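Local coordinates for protein chitinase (Paenibacillus sp. FPU-7, PDB 5GZT) that probably hydrolyses the beta-1,4 linkages between N-acetylglucosamine units at random within chitin and chitodextrins, as an endo-acting chitinase of family 18, at residues P649-T654 and N747-A752; M663-L669 and G722-V728; G763-L767 and I1128-L1132; A785-T789 and L1125-F1129; F922-L926 and Y936-A940. All coordinates share one frame; numbering follows the deposited sequence.

Contact 1. Residues P649-T654 and N747-A752; sequences PLSVGT and NMTDSA
Thr749 flanks Ser651 with two backbone hydrogen bonds, Thr749 N to Leu650 O (3.1 Å) and Val652 N to Thr749 O (3.0 Å), so the two segments, whose end-to-end directions differ by 44°, share a single beta bridge. At the bridge the hydroxyls Ser651 OG and Thr749 OG1 hydrogen-bond at 2.9 Å; with chi1 at 53° the threonine oxygen sits between its own N and carbonyl carbon, facing the serine. The bridge ties the chain that has left helix 633-642 to the immunoglobulin-like domain, at its loop between strands 732-738 and 754-759. Apolar groups add to the joining. The flexible Met748 chain bends at chi3, which brings its methyl CE within 4.1 Å of Leu650 CB. Val652, buried and branched, crosses Met748 at about a right angle, its CG2 lying 4.2 Å from Met748 CB, and it also packs on Val738 and Val743. Ser751 is small enough to fit beside the Val652 carbonyl, and its buried hydroxyl is satisfied twice: Ser751 OG donates to Ala752 O at 2.8 Å and is hydrogen-bonded to Val738 N. Farther along, one water joins Val652 O to Ala752 N, donating to the first and accepting from the second.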
# COMPACT_ATOMS: atom_id res chain seq x y z
N PRO B 649 -12.07 5.27 18.36
CA PRO B 649 -10.72 4.80 18.62
C PRO B 649 -10.67 3.25 18.69
O PRO B 649 -11.71 2.58 18.99
CB PRO B 649 -10.35 5.46 19.95
CG PRO B 649 -11.45 6.42 20.27
CD PRO B 649 -12.66 5.91 19.55
N LEU B 650 -9.51 2.73 18.32
CA LEU B 650 -9.25 1.32 18.37
C LEU B 650 -9.20 0.88 19.83
O LEU B 650 -8.65 1.56 20.68
CB LEU B 650 -7.95 1.01 17.63
CG LEU B 650 -7.92 1.37 16.14
CD1 LEU B 650 -6.52 1.33 15.51
CD2 LEU B 650 -8.86 0.42 15.42
N SER B 651 -9.87 -0.23 20.13
CA SER B 651 -9.75 -0.96 21.36
C SER B 651 -8.51 -1.86 21.45
O SER B 651 -8.16 -2.50 20.52
CB SER B 651 -10.98 -1.91 21.48
OG SER B 651 -11.99 -1.15 22.10
N VAL B 652 -7.90 -1.97 22.61
CA VAL B 652 -6.93 -3.00 22.84
C VAL B 652 -7.71 -4.34 22.67
O VAL B 652 -8.87 -4.42 23.06
CB VAL B 652 -6.34 -2.88 24.23
CG1 VAL B 652 -5.39 -4.05 24.55
CG2 VAL B 652 -5.54 -1.57 24.44
N GLY B 653 -7.08 -5.31 22.05
CA GLY B 653 -7.59 -6.67 21.76
C GLY B 653 -6.61 -7.67 22.44
O GLY B 653 -5.35 -7.46 22.50
N THR B 654 -7.19 -8.73 23.01
CA THR B 654 -6.44 -9.87 23.51
C THR B 654 -6.75 -11.23 22.93
O THR B 654 -7.78 -11.41 22.29
CB THR B 654 -6.66 -9.96 25.02
OG1 THR B 654 -8.04 -10.26 25.31
CG2 THR B 654 -6.25 -8.71 25.69
N ASN B 747 -4.18 6.61 21.72
CA ASN B 747 -5.60 6.89 22.15
C ASN B 747 -6.50 5.65 22.07
O ASN B 747 -7.64 5.72 21.68
CB ASN B 747 -6.22 8.04 21.31
CG ASN B 747 -5.47 9.37 21.47
OD1 ASN B 747 -5.50 10.02 22.54
ND2 ASN B 747 -4.78 9.76 20.40
N MET B 748 -5.97 4.51 22.50
CA MET B 748 -6.78 3.29 22.52
C MET B 748 -7.71 3.24 23.72
O MET B 748 -7.56 3.98 24.67
CB MET B 748 -5.87 2.13 22.52
CG MET B 748 -4.98 2.16 21.32
SD MET B 748 -4.00 0.68 20.96
CE MET B 748 -5.28 -0.49 20.39
N THR B 749 -8.72 2.39 23.65
CA THR B 749 -9.61 2.19 24.76
C THR B 749 -9.40 0.78 25.36
O THR B 749 -8.77 -0.05 24.76
CB THR B 749 -11.05 2.33 24.32
OG1 THR B 749 -11.26 1.47 23.21
CG2 THR B 749 -11.31 3.80 23.91
N ASP B 750 -9.90 0.59 26.56
CA ASP B 750 -9.73 -0.68 27.32
C ASP B 750 -10.13 -1.88 26.49
O ASP B 750 -10.99 -1.81 25.67
CB ASP B 750 -10.61 -0.66 28.56
CG ASP B 750 -10.20 0.40 29.55
OD1 ASP B 750 -9.20 1.10 29.38
OD2 ASP B 750 -10.92 0.53 30.53
N SER B 751 -9.46 -2.99 26.66
CA SER B 751 -9.89 -4.21 25.98
C SER B 751 -11.21 -4.68 26.61
O SER B 751 -11.57 -4.28 27.70
CB SER B 751 -8.86 -5.40 26.18
OG SER B 751 -8.96 -5.86 27.55
N ALA B 752 -11.91 -5.53 25.89
CA ALA B 752 -13.03 -6.23 26.46
C ALA B 752 -12.47 -7.15 27.50
O ALA B 752 -11.24 -7.47 27.46
CB ALA B 752 -13.77 -7.03 25.36
O HOH W 1 -11.14 -5.89 23.13
O HOH W 2 -10.49 -9.26 25.66

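Contact 2. Residues M663-L669 and G722-V728; sequences MATYTQL and GTVASNV
Thr723 OG1 holds two partners: it donates to Gln668 OE1 at 2.7 Å and accepts a hydrogen bond from a water. The bond meets a lone pair of the amide oxygen in its carbonyl plane, and the glutamine chain, bent at chi2 (51°), folds across to receive it. A leucine in place of Gln668 has no amide oxygen and would probably leave the Thr723 hydroxyl without its protein acceptor on this edge of the sheet. These two residues form an antiparallel non-hydrogen-bonded pair. Next to them Leu669 and Gly722 form the hydrogen-bonded pair, with Leu669 N to Gly722 O at 2.8 Å; the backbone angles of Gly722 would press any CB against the preceding carbonyl, so only glycine is comfortable there. Beyond the strands the segments stay linked by Val724 N to Thr667 O (2.8 Å) and Val728 N to Tyr666 O (2.9 Å), while an ST motif at Thr665 OG1 holds the turn. Asn727 lays its amide beside Tyr666, the planes 22° apart, with OD1 3.5 Å from Tyr666 CB and 3.3 Å from Thr667 CG2; its ND2 is bonded to Tyr729 OH. On the buried side Met663, bent at chi2 and chi3, puts CE 3.9 Å from Val724 CG2, and the same methyl touches Val728. The pairing joins strands 668-678 and 714-723 of the immunoglobulin-like domain, and Met663 and Leu669 carry its apolar side onto Ile758 of strand 754-759, while Tyr666 takes a cation-pi contact from Lys761 and touches Phe762.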
# COMPACT_ATOMS: atom_id res chain seq x y z
N MET B 663 -7.32 -26.44 40.12
CA MET B 663 -7.36 -26.73 41.55
C MET B 663 -6.68 -28.07 41.79
O MET B 663 -6.83 -28.98 41.00
CB MET B 663 -8.80 -26.77 42.08
CG MET B 663 -9.60 -25.44 41.95
SD MET B 663 -9.01 -24.27 43.14
CE MET B 663 -9.30 -25.05 44.73
N ALA B 664 -5.92 -28.18 42.86
CA ALA B 664 -5.31 -29.50 43.23
C ALA B 664 -6.28 -30.29 44.09
O ALA B 664 -6.29 -31.48 44.03
CB ALA B 664 -4.07 -29.19 44.07
N THR B 665 -7.09 -29.64 44.92
CA THR B 665 -8.12 -30.36 45.72
C THR B 665 -9.40 -29.53 45.62
O THR B 665 -9.47 -28.62 44.80
CB THR B 665 -7.76 -30.51 47.20
OG1 THR B 665 -7.71 -29.23 47.81
CG2 THR B 665 -6.37 -31.29 47.40
N TYR B 666 -10.42 -29.85 46.40
CA TYR B 666 -11.59 -28.99 46.43
C TYR B 666 -11.24 -27.60 46.87
O TYR B 666 -11.92 -26.69 46.51
CB TYR B 666 -12.72 -29.58 47.31
CG TYR B 666 -13.59 -30.64 46.62
CD1 TYR B 666 -14.08 -30.40 45.38
CD2 TYR B 666 -13.90 -31.86 47.21
CE1 TYR B 666 -14.84 -31.33 44.69
CE2 TYR B 666 -14.75 -32.79 46.56
CZ TYR B 666 -15.18 -32.52 45.27
OH TYR B 666 -15.98 -33.32 44.46
N THR B 667 -10.24 -27.41 47.75
CA THR B 667 -9.95 -26.08 48.22
C THR B 667 -8.51 -25.58 47.94
O THR B 667 -8.26 -24.39 48.08
CB THR B 667 -10.21 -25.91 49.67
OG1 THR B 667 -9.46 -26.85 50.41
CG2 THR B 667 -11.73 -26.17 50.00
N GLN B 668 -7.59 -26.45 47.55
CA GLN B 668 -6.18 -25.94 47.35
C GLN B 668 -5.96 -25.52 45.90
O GLN B 668 -6.13 -26.34 44.98
CB GLN B 668 -5.17 -26.99 47.79
CG GLN B 668 -3.87 -26.38 48.38
CD GLN B 668 -4.00 -25.31 49.50
OE1 GLN B 668 -4.92 -25.33 50.37
NE2 GLN B 668 -3.03 -24.35 49.49
N LEU B 669 -5.66 -24.22 45.72
CA LEU B 669 -5.37 -23.69 44.40
C LEU B 669 -3.86 -23.57 44.28
O LEU B 669 -3.29 -22.86 45.05
CB LEU B 669 -5.99 -22.33 44.30
CG LEU B 669 -5.75 -21.60 42.99
CD1 LEU B 669 -6.37 -22.27 41.82
CD2 LEU B 669 -6.32 -20.22 43.14
N GLY B 722 -3.26 -20.78 47.12
CA GLY B 722 -3.68 -20.75 48.48
C GLY B 722 -4.97 -21.56 48.62
O GLY B 722 -5.24 -22.43 47.79
N THR B 723 -5.70 -21.28 49.69
CA THR B 723 -6.81 -22.12 50.14
C THR B 723 -8.06 -21.33 49.88
O THR B 723 -8.22 -20.25 50.38
CB THR B 723 -6.72 -22.44 51.63
OG1 THR B 723 -5.48 -23.11 51.87
CG2 THR B 723 -7.96 -23.45 52.09
N VAL B 724 -8.91 -21.83 49.00
CA VAL B 724 -10.16 -21.16 48.70
C VAL B 724 -11.10 -21.50 49.87
O VAL B 724 -11.04 -22.64 50.38
CB VAL B 724 -10.68 -21.70 47.35
CG1 VAL B 724 -12.03 -21.13 47.00
CG2 VAL B 724 -9.64 -21.43 46.22
N ALA B 725 -11.99 -20.58 50.20
CA ALA B 725 -12.78 -20.60 51.45
C ALA B 725 -13.81 -21.77 51.49
O ALA B 725 -14.06 -22.30 52.55
CB ALA B 725 -13.48 -19.24 51.68
N SER B 726 -14.32 -22.19 50.34
CA SER B 726 -15.28 -23.29 50.25
C SER B 726 -14.94 -24.13 49.01
O SER B 726 -14.14 -23.66 48.10
CB SER B 726 -16.69 -22.67 50.26
OG SER B 726 -16.97 -22.02 49.06
N ASN B 727 -15.52 -25.31 48.93
CA ASN B 727 -15.15 -26.26 47.91
C ASN B 727 -15.43 -25.68 46.51
O ASN B 727 -16.48 -25.05 46.30
CB ASN B 727 -15.88 -27.58 48.08
CG ASN B 727 -15.46 -28.35 49.32
OD1 ASN B 727 -14.49 -28.04 49.92
ND2 ASN B 727 -16.25 -29.37 49.70
N VAL B 728 -14.54 -26.00 45.55
CA VAL B 728 -14.71 -25.53 44.19
C VAL B 728 -15.12 -26.74 43.38
O VAL B 728 -14.32 -27.63 43.15
CB VAL B 728 -13.39 -24.89 43.66
CG1 VAL B 728 -13.53 -24.60 42.19
CG2 VAL B 728 -13.02 -23.69 44.48
O HOH W 3 -11.72 -28.20 42.88
O HOH W 4 -2.93 -21.85 51.81

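Contact 3. Residues G763-L767 and I1128-L1132; sequences GPILL and IFNEL
Leu766 reaches the helix because its CG stands anti to the backbone N (chi1 -151°) and chi2 is extended, while Leu1132, with CG anti to the carbonyl carbon (chi1 -67°), leans out from the helix to meet it. The two side chains come together with Leu1132 CD1 3.9 Å from Leu766 CG. Leu766 CD1 lies 3.6 Å from Phe1129 CA and 3.8 Å from Phe1129 CB, close to the plane of the aromatic ring at its edge. Ile1128 also meets Leu766: its CG2 methyl sits 3.8 Å from Leu766 CG, and the branched residue also spreads onto Val1111 and Phe1113. An alanine in place of Leu766 lacks CG and both terminal methyls and would probably open a gap between Ile1128, Phe1129 and Leu1132. Just before the strand, the second branch of Leu1132 is used as well, CD2 lying 4.0 Å from Pro764 CG as the two side chains slide past each other in opposite directions. Strand 765-767 and helix segment 1128-1132 run antiparallel, 175° apart, with axes 9.9 Å from each other. This is the layering of a TIM barrel: the first strand of the second family 18 domain pairs with the last, 1110-1114, and helix 1123-1133 packs outside that closure. No hydrogen bond crosses the contact; the strand's polar atoms are engaged with its neighbours, Leu766 N for example with Thr789 OG1, so strand and helix are held together between these two segments by apolar packing.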
# COMPACT_ATOMS: atom_id res chain seq x y z
N GLY B 763 -10.70 -31.47 36.42
CA GLY B 763 -10.25 -31.10 35.09
C GLY B 763 -11.33 -31.01 34.01
O GLY B 763 -12.51 -30.73 34.30
N PRO B 764 -10.92 -31.13 32.76
CA PRO B 764 -11.83 -30.88 31.65
C PRO B 764 -12.81 -32.01 31.46
O PRO B 764 -12.48 -33.14 31.88
CB PRO B 764 -10.91 -30.76 30.46
CG PRO B 764 -9.64 -31.28 30.85
CD PRO B 764 -9.53 -31.32 32.31
N ILE B 765 -13.94 -31.73 30.82
CA ILE B 765 -14.82 -32.82 30.46
C ILE B 765 -14.40 -33.47 29.15
O ILE B 765 -13.66 -32.86 28.31
CB ILE B 765 -16.29 -32.37 30.42
CG1 ILE B 765 -16.55 -31.42 29.28
CG2 ILE B 765 -16.64 -31.72 31.74
CD1 ILE B 765 -18.04 -31.10 29.08
N LEU B 766 -14.83 -34.70 29.00
CA LEU B 766 -14.74 -35.43 27.79
C LEU B 766 -16.10 -36.03 27.49
O LEU B 766 -16.51 -37.07 28.12
CB LEU B 766 -13.63 -36.52 27.96
CG LEU B 766 -12.93 -36.90 26.64
CD1 LEU B 766 -11.76 -37.87 26.89
CD2 LEU B 766 -13.82 -37.41 25.56
N LEU B 767 -16.76 -35.49 26.48
CA LEU B 767 -18.18 -35.82 26.20
C LEU B 767 -18.27 -36.54 24.87
O LEU B 767 -17.77 -36.05 23.88
CB LEU B 767 -18.99 -34.52 26.18
CG LEU B 767 -20.49 -34.69 26.03
CD1 LEU B 767 -21.26 -33.53 26.71
CD2 LEU B 767 -20.89 -34.84 24.59
N ILE B 1128 -7.82 -38.17 22.48
CA ILE B 1128 -8.39 -37.08 23.28
C ILE B 1128 -8.04 -37.31 24.71
O ILE B 1128 -7.50 -36.45 25.38
CB ILE B 1128 -9.92 -36.98 23.09
CG1 ILE B 1128 -10.23 -36.65 21.61
CG2 ILE B 1128 -10.47 -35.84 24.00
CD1 ILE B 1128 -11.68 -36.83 21.27
N PHE B 1129 -8.37 -38.48 25.20
CA PHE B 1129 -8.27 -38.80 26.57
C PHE B 1129 -6.81 -38.69 27.02
O PHE B 1129 -6.52 -38.17 28.11
CB PHE B 1129 -8.77 -40.24 26.79
CG PHE B 1129 -8.64 -40.73 28.22
CD1 PHE B 1129 -9.62 -40.42 29.18
CD2 PHE B 1129 -7.57 -41.57 28.60
CE1 PHE B 1129 -9.51 -40.85 30.49
CE2 PHE B 1129 -7.43 -42.02 29.93
CZ PHE B 1129 -8.43 -41.68 30.89
N ASN B 1130 -5.87 -39.21 26.20
CA ASN B 1130 -4.47 -39.17 26.66
C ASN B 1130 -3.99 -37.74 26.76
O ASN B 1130 -3.28 -37.41 27.67
CB ASN B 1130 -3.54 -40.00 25.74
CG ASN B 1130 -3.82 -41.48 25.81
OD1 ASN B 1130 -4.44 -42.01 26.74
ND2 ASN B 1130 -3.37 -42.19 24.76
N GLU B 1131 -4.36 -36.88 25.83
CA GLU B 1131 -3.92 -35.48 25.88
C GLU B 1131 -4.58 -34.77 27.04
O GLU B 1131 -3.91 -34.02 27.79
CB GLU B 1131 -4.21 -34.75 24.57
CG GLU B 1131 -3.85 -33.27 24.61
CD GLU B 1131 -2.33 -33.05 24.89
OE1 GLU B 1131 -1.56 -34.01 24.57
OE2 GLU B 1131 -1.94 -31.96 25.40
N LEU B 1132 -5.88 -35.04 27.29
CA LEU B 1132 -6.53 -34.33 28.46
C LEU B 1132 -5.97 -34.76 29.79
O LEU B 1132 -6.08 -34.01 30.78
CB LEU B 1132 -8.05 -34.55 28.50
CG LEU B 1132 -8.75 -33.89 27.33
CD1 LEU B 1132 -10.24 -34.14 27.50
CD2 LEU B 1132 -8.45 -32.39 27.17

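Contact 4. Residues A785-T789 and L1125-F1129; sequences ATKLT and LGAIF
Lys787 lies across Phe1129, and the pair provides most of the buried surface here. The aliphatic part of the lysine does the touching: Lys787 CG stands over the centre of one ring face, 3.8 Å from the centroid and only 9° off the ring normal, in a clear CH-pi contact. With CG anti to the carbonyl carbon (chi1 -75°) and an extended chain thereafter, the lysine crosses the phenylalanine at about a right angle and carries its CE past the rim, 4.2 Å from Phe1129 CD2. The ammonium group itself, bent back at chi4, is 5.3 Å from the ring centroid, so any cation-pi attraction is weak; its stronger partner is Asp784, in a salt bridge. A lysine suits the place because its methylenes cover an aromatic face while its charge still finds a carboxylate. The backbone takes part too, Lys787 O approaching Phe1129 CD1 to 3.4 Å. One helical turn earlier, Leu1125 uses both branches: CD2 lies 4.1 Å from Lys787 CB, and CD1 meets Leu788 CD2 at 3.8 Å. Although the CB of Leu788 is directed away from the helix, its branch returns to cross Leu1125 at about a right angle, and both leucines rest on Phe1113 and Tyr1116. The segment 785-789 leads into strand 790-799, so helix 1123-1133 meets the loop between the first two barrel strands, at the N-terminal end of the TIM barrel, the end remote from where enzymes of this fold carry their active sites.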
# COMPACT_ATOMS: atom_id res chain seq x y z
N ALA B 785 -16.55 -46.24 29.69
CA ALA B 785 -17.03 -45.17 30.53
C ALA B 785 -15.93 -44.65 31.37
O ALA B 785 -16.13 -43.65 31.94
CB ALA B 785 -18.17 -45.67 31.42
N THR B 786 -14.78 -45.36 31.46
CA THR B 786 -13.62 -44.83 32.17
C THR B 786 -12.92 -43.66 31.44
O THR B 786 -12.15 -42.94 32.05
CB THR B 786 -12.55 -45.93 32.45
OG1 THR B 786 -12.08 -46.48 31.21
CG2 THR B 786 -13.13 -47.02 33.26
N LYS B 787 -13.14 -43.54 30.15
CA LYS B 787 -12.55 -42.52 29.33
C LYS B 787 -13.49 -41.34 29.07
O LYS B 787 -13.01 -40.31 28.71
CB LYS B 787 -12.12 -43.10 28.03
CG LYS B 787 -10.82 -43.94 28.23
CD LYS B 787 -10.25 -44.46 26.92
CE LYS B 787 -8.97 -45.26 27.17
NZ LYS B 787 -9.30 -46.29 28.18
N LEU B 788 -14.79 -41.50 29.30
CA LEU B 788 -15.74 -40.38 29.24
C LEU B 788 -16.06 -39.80 30.59
O LEU B 788 -16.12 -40.52 31.61
CB LEU B 788 -17.04 -40.82 28.53
CG LEU B 788 -16.87 -41.51 27.21
CD1 LEU B 788 -18.15 -41.91 26.60
CD2 LEU B 788 -16.18 -40.55 26.25
N THR B 789 -16.27 -38.49 30.65
CA THR B 789 -16.93 -37.92 31.82
C THR B 789 -18.40 -37.76 31.52
O THR B 789 -19.23 -37.65 32.46
CB THR B 789 -16.36 -36.54 32.18
OG1 THR B 789 -16.63 -35.62 31.14
CG2 THR B 789 -14.78 -36.69 32.42
N LEU B 1125 -10.81 -41.63 20.43
CA LEU B 1125 -11.11 -41.32 21.84
C LEU B 1125 -9.86 -41.38 22.66
O LEU B 1125 -9.60 -40.48 23.48
CB LEU B 1125 -12.18 -42.25 22.38
CG LEU B 1125 -12.42 -42.26 23.87
CD1 LEU B 1125 -12.85 -40.90 24.37
CD2 LEU B 1125 -13.47 -43.30 24.21
N GLY B 1126 -9.01 -42.38 22.41
CA GLY B 1126 -7.79 -42.52 23.20
C GLY B 1126 -6.85 -41.31 23.02
O GLY B 1126 -6.22 -40.89 23.94
N ALA B 1127 -6.84 -40.73 21.84
CA ALA B 1127 -6.06 -39.56 21.57
C ALA B 1127 -6.52 -38.33 22.38
O ALA B 1127 -5.69 -37.60 22.95
CB ALA B 1127 -6.10 -39.25 20.08
N ILE B 1128 -7.82 -38.17 22.48
CA ILE B 1128 -8.39 -37.08 23.28
C ILE B 1128 -8.04 -37.31 24.71
O ILE B 1128 -7.50 -36.45 25.38
CB ILE B 1128 -9.92 -36.98 23.09
CG1 ILE B 1128 -10.23 -36.65 21.61
CG2 ILE B 1128 -10.47 -35.84 24.00
CD1 ILE B 1128 -11.68 -36.83 21.27
N PHE B 1129 -8.37 -38.48 25.20
CA PHE B 1129 -8.27 -38.80 26.57
C PHE B 1129 -6.81 -38.69 27.02
O PHE B 1129 -6.52 -38.17 28.11
CB PHE B 1129 -8.77 -40.24 26.79
CG PHE B 1129 -8.64 -40.73 28.22
CD1 PHE B 1129 -9.62 -40.42 29.18
CD2 PHE B 1129 -7.57 -41.57 28.60
CE1 PHE B 1129 -9.51 -40.85 30.49
CE2 PHE B 1129 -7.43 -42.02 29.93
CZ PHE B 1129 -8.43 -41.68 30.89

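Contact 5. Residues F922-L926 and Y936-A940; sequences FREKL and YYELA. With PO4 (phosphate ion), chain D.
Arg923 holds the carbonyl oxygen of Tyr937 end-on with two nitrogens, NH2 to Tyr937 O at 2.8 Å and the more bent NH1 to Tyr937 O at 3.2 Å, both in the guanidinium plane. The chain turns at chi2 and chi3 (72°) to bring the group back from the helix. Tyr936 lies beside it, its ring only 8° from the guanidinium plane, with Tyr936 OH bonded to Asp963. A salt bridge from Asp927 to Arg923 NH1 helps set the group, and a water donating to Leu926 O also accepts from Tyr937 N. Beneath these polar atoms lie leucines: Leu939 CD2 meets Phe922 CB at 3.8 Å, and Leu926 CD1 packs 3.9 Å from Leu939 CB, while Leu926 CD2 covers Tyr937 CB. Outside, the Tyr937 hydroxyl points to a phosphate, probably from the crystallisation liquor, that His883 and Lys935 also bind. Helix 922-926 and strand 938-940 run 168° apart with axes 9.0 Å from each other, the returning half of a beta-alpha-beta unit of the barrel. The strand's entrance is thus held by a pair of charge-assisted hydrogen bonds to one carbonyl oxygen, and the apolar layer of Phe922, Leu926 and Leu939 supplies the nonpolar packing.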
# COMPACT_ATOMS: atom_id res chain seq x y z
N PHE B 922 -36.01 -23.69 31.29
CA PHE B 922 -35.42 -25.05 31.54
C PHE B 922 -34.46 -25.03 32.76
O PHE B 922 -34.54 -25.94 33.62
CB PHE B 922 -34.68 -25.61 30.34
CG PHE B 922 -35.53 -26.45 29.39
CD1 PHE B 922 -36.56 -25.93 28.67
CD2 PHE B 922 -35.22 -27.77 29.21
CE1 PHE B 922 -37.29 -26.73 27.86
CE2 PHE B 922 -35.91 -28.54 28.37
CZ PHE B 922 -36.95 -28.05 27.69
N ARG B 923 -33.64 -23.97 32.87
CA ARG B 923 -32.70 -23.86 34.03
C ARG B 923 -33.45 -23.67 35.33
O ARG B 923 -33.14 -24.35 36.32
CB ARG B 923 -31.71 -22.75 33.85
CG ARG B 923 -30.65 -22.55 34.94
CD ARG B 923 -30.43 -23.70 35.97
NE ARG B 923 -29.81 -24.81 35.52
CZ ARG B 923 -29.64 -26.03 35.99
NH1 ARG B 923 -30.12 -26.70 37.03
NH2 ARG B 923 -28.83 -26.72 35.15
N GLU B 924 -34.50 -22.85 35.31
CA GLU B 924 -35.33 -22.74 36.50
C GLU B 924 -35.94 -24.07 36.91
O GLU B 924 -35.84 -24.49 38.07
CB GLU B 924 -36.42 -21.68 36.28
CG GLU B 924 -37.38 -21.56 37.42
CD GLU B 924 -38.44 -20.46 37.20
OE1 GLU B 924 -39.22 -20.47 36.25
OE2 GLU B 924 -38.49 -19.60 38.00
N LYS B 925 -36.53 -24.78 35.99
CA LYS B 925 -37.14 -26.06 36.34
C LYS B 925 -36.14 -27.07 36.81
O LYS B 925 -36.45 -27.86 37.62
CB LYS B 925 -37.89 -26.62 35.16
CG LYS B 925 -39.09 -25.70 34.90
CD LYS B 925 -40.21 -26.33 34.18
CE LYS B 925 -41.32 -25.33 33.96
NZ LYS B 925 -42.07 -24.88 35.17
N LEU B 926 -34.93 -27.07 36.24
CA LEU B 926 -33.96 -28.06 36.64
C LEU B 926 -33.36 -27.68 38.00
O LEU B 926 -32.94 -28.56 38.74
CB LEU B 926 -32.84 -28.22 35.59
CG LEU B 926 -33.26 -28.98 34.33
CD1 LEU B 926 -32.17 -28.89 33.28
CD2 LEU B 926 -33.60 -30.43 34.61
N TYR B 936 -27.77 -32.43 41.30
CA TYR B 936 -27.61 -31.32 40.37
C TYR B 936 -27.89 -31.91 39.01
O TYR B 936 -27.30 -32.98 38.64
CB TYR B 936 -26.18 -30.77 40.43
CG TYR B 936 -26.05 -29.67 39.35
CD1 TYR B 936 -26.63 -28.40 39.58
CD2 TYR B 936 -25.40 -29.93 38.17
CE1 TYR B 936 -26.57 -27.38 38.63
CE2 TYR B 936 -25.28 -28.91 37.18
CZ TYR B 936 -25.90 -27.66 37.41
OH TYR B 936 -25.82 -26.72 36.47
N TYR B 937 -28.73 -31.21 38.22
CA TYR B 937 -28.94 -31.58 36.83
C TYR B 937 -28.34 -30.52 35.88
O TYR B 937 -28.54 -29.33 36.07
CB TYR B 937 -30.44 -31.71 36.52
CG TYR B 937 -31.08 -32.84 37.36
CD1 TYR B 937 -30.96 -34.18 36.95
CD2 TYR B 937 -31.88 -32.56 38.44
CE1 TYR B 937 -31.56 -35.22 37.63
CE2 TYR B 937 -32.46 -33.65 39.20
CZ TYR B 937 -32.31 -34.96 38.75
OH TYR B 937 -32.85 -36.08 39.48
N GLU B 938 -27.62 -30.99 34.86
CA GLU B 938 -26.99 -30.12 33.87
C GLU B 938 -27.99 -29.73 32.84
O GLU B 938 -28.93 -30.49 32.52
CB GLU B 938 -25.82 -30.86 33.14
CG GLU B 938 -24.58 -31.10 34.00
CD GLU B 938 -23.41 -31.65 33.19
OE1 GLU B 938 -23.58 -31.98 32.02
OE2 GLU B 938 -22.26 -31.70 33.77
N LEU B 939 -27.76 -28.58 32.26
CA LEU B 939 -28.41 -28.11 31.03
C LEU B 939 -27.33 -27.63 30.05
O LEU B 939 -26.50 -26.80 30.44
CB LEU B 939 -29.35 -26.96 31.35
CG LEU B 939 -30.11 -26.32 30.18
CD1 LEU B 939 -31.07 -27.34 29.61
CD2 LEU B 939 -30.91 -25.11 30.62
N ALA B 940 -27.31 -28.15 28.82
CA ALA B 940 -26.33 -27.73 27.85
C ALA B 940 -27.05 -27.59 26.52
O ALA B 940 -28.21 -27.94 26.42
CB ALA B 940 -25.25 -28.79 27.74
P PO4 D . -32.92 -39.14 37.81
O1 PO4 D . -33.13 -38.56 36.40
O2 PO4 D . -34.30 -39.06 38.34
O3 PO4 D . -32.40 -40.49 37.63
O4 PO4 D . -32.00 -38.24 38.66
O HOH W 5 -30.20 -28.90 39.42

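Overall arrangement
The five contacts follow the chain from the stretch after helix 633-642, through the immunoglobulin-like domain, into the second barrel. In sequence, contact 2 falls between the segments of contact 1, centres about 34 Å apart. Contacts 3 and 4, centres about 6 Å apart, share Ile1128 and Phe1129; a probable hydrogen bond of 2.9 Å from Thr789 N to Leu766 O joins them. Contact 5, on the same barrel sheet, lies about 23 Å from contact 3 between centres. Contact 2 approaches contact 3 to about 6 Å between nearest atoms. Contacts 3 to 5 lie toward the N-terminal ends of the barrel strands, away from the expected catalytic end; contact 5's phosphate probably comes from the crystallisation liquor.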